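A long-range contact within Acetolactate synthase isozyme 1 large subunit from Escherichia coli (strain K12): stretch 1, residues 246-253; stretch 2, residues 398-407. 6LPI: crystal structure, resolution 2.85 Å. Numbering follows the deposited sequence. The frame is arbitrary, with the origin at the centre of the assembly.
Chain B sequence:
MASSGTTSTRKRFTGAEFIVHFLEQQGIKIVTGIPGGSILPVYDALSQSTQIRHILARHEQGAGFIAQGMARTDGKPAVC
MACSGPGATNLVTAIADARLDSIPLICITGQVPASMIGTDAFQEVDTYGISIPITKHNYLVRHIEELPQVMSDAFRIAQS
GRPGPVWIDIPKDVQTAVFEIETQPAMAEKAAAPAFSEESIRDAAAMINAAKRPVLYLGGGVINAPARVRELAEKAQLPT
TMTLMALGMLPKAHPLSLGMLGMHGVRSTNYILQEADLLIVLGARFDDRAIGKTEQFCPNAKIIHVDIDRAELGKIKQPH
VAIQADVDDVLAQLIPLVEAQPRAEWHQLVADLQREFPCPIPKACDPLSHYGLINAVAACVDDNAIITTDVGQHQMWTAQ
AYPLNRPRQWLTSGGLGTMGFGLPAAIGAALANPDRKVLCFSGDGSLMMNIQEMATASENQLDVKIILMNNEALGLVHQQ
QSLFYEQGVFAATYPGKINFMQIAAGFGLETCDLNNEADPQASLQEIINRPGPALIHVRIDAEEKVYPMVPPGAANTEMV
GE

Stretch 1 246-253: ALGMLPKA
Stretch 2 (398-407) TAQAYPLNRP

Stretch 2 enters as the last turn of a helix, 398-401, and continues as loop; stretch 1 has no regular helix or strand, but a type II turn from Ala246 to Met249, closed by Met249 N to Ala246 O at 3.0 Å, presents Leu247 and Gly248. Thr398 makes no contact but accepts the bond from Tyr402 N to its O (2.9 Å). Ala399 CB lies 3.8 Å from CD1 of Leu247 (chi1 m, chi2 t). Gln400 and Ala401 direct their CB atoms away and face stretch 1 with their carbonyls; Ala401 O lies 3.8 Å from Lys252 CE without a hydrogen bond. Lys252, CB toward stretch 2, extends along this helix end (chi1 t, chi2 t, chi3 -140°, chi4 p), so that its NZ donates to Tyr402 O at 3.2 Å and, weakly, to Gln400 O at 3.3 Å. Tyr402 is the first residue to leave helical phi/psi (-69/136); its ring (chi1 t) leads away, and its O also accepts from Leu404 N at 2.8 Å. Pro403 (-80/75, C-gamma endo) packs its CA 3.9 Å from Lys252 CB; Pro403 CA and Lys252 CA are 5.2 Å apart. Leu404 (-74/118, chi1 m, chi2 148°) sets CD1 3.6 Å from Leu247 CD1, while its O receives a CA-H...O contact from Gly248 CA at 3.4 Å. Asn405 (-127/7, chi1 m, chi2 -48°) comes closest in register, its CA 3.8 Å from Pro251 CA. Its OD1 takes the nearly straight hydrogen bond from Lys252 N, 2.7 Å and 171°, engaging the backbone NH just after Pro251 (-62/146). Arg406 (-130/147) turns its CB away, yet its backbone crowds Gly248 (92/-15): a CB there would sit 2.3 Å from Arg406 O, and those backbone angles themselves call for glycine. Finally, Pro407 (-65/152, C-gamma exo) places CB 4.1 Å from Met249 SD, which an all-m rotamer brings back although Met249 CB points away.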

# COMPACT_ATOMS: atom_id res chain seq x y z
N ALA B 246 -1.69 -10.10 0.82
CA ALA B 246 -1.77 -11.13 -0.21
C ALA B 246 -2.96 -12.08 -0.04
O ALA B 246 -3.08 -13.05 -0.81
CB ALA B 246 -0.46 -11.94 -0.24
N LEU B 247 -3.82 -11.84 0.94
CA LEU B 247 -5.00 -12.67 1.11
C LEU B 247 -5.79 -12.74 -0.19
O LEU B 247 -5.97 -11.74 -0.88
CB LEU B 247 -5.88 -12.10 2.22
CG LEU B 247 -5.18 -11.92 3.57
CD1 LEU B 247 -6.24 -11.64 4.65
CD2 LEU B 247 -4.21 -13.09 3.97
N GLY B 248 -6.28 -13.95 -0.51
CA GLY B 248 -6.96 -14.19 -1.76
C GLY B 248 -6.07 -14.67 -2.89
O GLY B 248 -6.60 -15.20 -3.88
N MET B 249 -4.74 -14.54 -2.77
CA MET B 249 -3.85 -15.04 -3.81
C MET B 249 -3.96 -16.56 -3.95
O MET B 249 -3.64 -17.11 -5.01
CB MET B 249 -2.42 -14.61 -3.52
CG MET B 249 -2.11 -13.13 -3.82
SD MET B 249 -2.68 -12.41 -5.38
CE MET B 249 -2.04 -13.59 -6.57
N LEU B 250 -4.45 -17.25 -2.92
CA LEU B 250 -4.98 -18.60 -3.02
C LEU B 250 -6.29 -18.65 -2.25
O LEU B 250 -6.41 -17.99 -1.20
CB LEU B 250 -4.04 -19.66 -2.43
CG LEU B 250 -2.82 -20.21 -3.16
CD1 LEU B 250 -2.33 -21.39 -2.39
CD2 LEU B 250 -3.16 -20.64 -4.57
N PRO B 251 -7.28 -19.38 -2.74
CA PRO B 251 -8.59 -19.37 -2.08
C PRO B 251 -8.42 -19.92 -0.67
O PRO B 251 -7.58 -20.80 -0.44
CB PRO B 251 -9.46 -20.27 -2.96
CG PRO B 251 -8.52 -20.93 -3.92
CD PRO B 251 -7.35 -20.02 -4.06
N LYS B 252 -9.20 -19.39 0.26
CA LYS B 252 -8.94 -19.65 1.67
C LYS B 252 -8.78 -21.13 1.98
O LYS B 252 -7.88 -21.52 2.72
CB LYS B 252 -10.02 -19.05 2.55
CG LYS B 252 -9.70 -19.36 4.00
CD LYS B 252 -10.84 -19.25 4.95
CE LYS B 252 -10.31 -18.62 6.23
NZ LYS B 252 -9.62 -17.33 5.92
N ALA B 253 -9.64 -21.97 1.41
CA ALA B 253 -9.65 -23.41 1.68
C ALA B 253 -8.61 -24.18 0.88
O ALA B 253 -8.57 -25.41 0.98
CB ALA B 253 -11.03 -23.99 1.41
N THR B 398 -11.39 -10.17 10.71
CA THR B 398 -11.85 -10.38 9.34
C THR B 398 -10.79 -11.07 8.49
O THR B 398 -11.09 -12.01 7.75
CB THR B 398 -12.24 -9.06 8.70
OG1 THR B 398 -13.16 -8.37 9.56
CG2 THR B 398 -12.90 -9.31 7.36
N ALA B 399 -9.55 -10.60 8.59
CA ALA B 399 -8.45 -11.24 7.88
C ALA B 399 -8.35 -12.72 8.24
O ALA B 399 -8.10 -13.57 7.38
CB ALA B 399 -7.13 -10.53 8.20
N GLN B 400 -8.59 -13.04 9.52
CA GLN B 400 -8.47 -14.41 9.98
C GLN B 400 -9.59 -15.29 9.43
O GLN B 400 -9.33 -16.43 9.03
CB GLN B 400 -8.48 -14.45 11.50
CG GLN B 400 -7.28 -13.87 12.19
CD GLN B 400 -7.39 -13.97 13.71
OE1 GLN B 400 -8.46 -14.28 14.25
NE2 GLN B 400 -6.29 -13.71 14.40
N ALA B 401 -10.84 -14.81 9.42
CA ALA B 401 -11.97 -15.72 9.18
C ALA B 401 -12.67 -15.55 7.84
O ALA B 401 -13.28 -16.52 7.38
CB ALA B 401 -13.02 -15.62 10.30
N TYR B 402 -12.61 -14.37 7.20
CA TYR B 402 -13.36 -14.19 5.95
C TYR B 402 -12.73 -15.04 4.85
O TYR B 402 -11.50 -15.02 4.68
CB TYR B 402 -13.40 -12.73 5.50
CG TYR B 402 -14.46 -12.50 4.46
CD1 TYR B 402 -14.23 -12.81 3.12
CD2 TYR B 402 -15.72 -12.00 4.81
CE1 TYR B 402 -15.22 -12.64 2.16
CE2 TYR B 402 -16.71 -11.82 3.85
CZ TYR B 402 -16.45 -12.14 2.52
OH TYR B 402 -17.43 -11.99 1.56
N PRO B 403 -13.53 -15.75 4.04
CA PRO B 403 -12.95 -16.57 2.96
C PRO B 403 -12.59 -15.75 1.74
O PRO B 403 -13.24 -15.79 0.69
CB PRO B 403 -14.07 -17.56 2.65
CG PRO B 403 -15.32 -16.96 3.19
CD PRO B 403 -15.00 -15.81 4.07
N LEU B 404 -11.50 -15.00 1.85
CA LEU B 404 -11.04 -14.20 0.72
C LEU B 404 -10.42 -15.13 -0.30
O LEU B 404 -9.43 -15.81 -0.01
CB LEU B 404 -10.05 -13.15 1.20
CG LEU B 404 -10.61 -12.24 2.29
CD1 LEU B 404 -9.51 -11.80 3.23
CD2 LEU B 404 -11.29 -11.04 1.62
N ASN B 405 -11.00 -15.18 -1.50
CA ASN B 405 -10.58 -16.14 -2.51
C ASN B 405 -10.23 -15.56 -3.87
O ASN B 405 -9.95 -16.33 -4.78
CB ASN B 405 -11.64 -17.23 -2.70
CG ASN B 405 -12.17 -17.75 -1.39
OD1 ASN B 405 -11.39 -18.08 -0.49
ND2 ASN B 405 -13.49 -17.91 -1.29
N ARG B 406 -10.18 -14.24 -4.01
CA ARG B 406 -9.87 -13.63 -5.29
C ARG B 406 -8.77 -12.59 -5.10
O ARG B 406 -8.69 -11.95 -4.05
CB ARG B 406 -11.09 -12.93 -5.92
CG ARG B 406 -12.14 -13.84 -6.57
CD ARG B 406 -13.28 -13.03 -7.23
NE ARG B 406 -13.69 -11.87 -6.44
CZ ARG B 406 -13.28 -10.62 -6.67
NH1 ARG B 406 -12.43 -10.38 -7.65
NH2 ARG B 406 -13.70 -9.62 -5.90
N PRO B 407 -7.90 -12.42 -6.09
CA PRO B 407 -7.04 -11.24 -6.10
C PRO B 407 -7.87 -9.98 -6.24
O PRO B 407 -8.97 -9.99 -6.80
CB PRO B 407 -6.14 -11.46 -7.32
CG PRO B 407 -6.18 -12.93 -7.55
CD PRO B 407 -7.55 -13.38 -7.15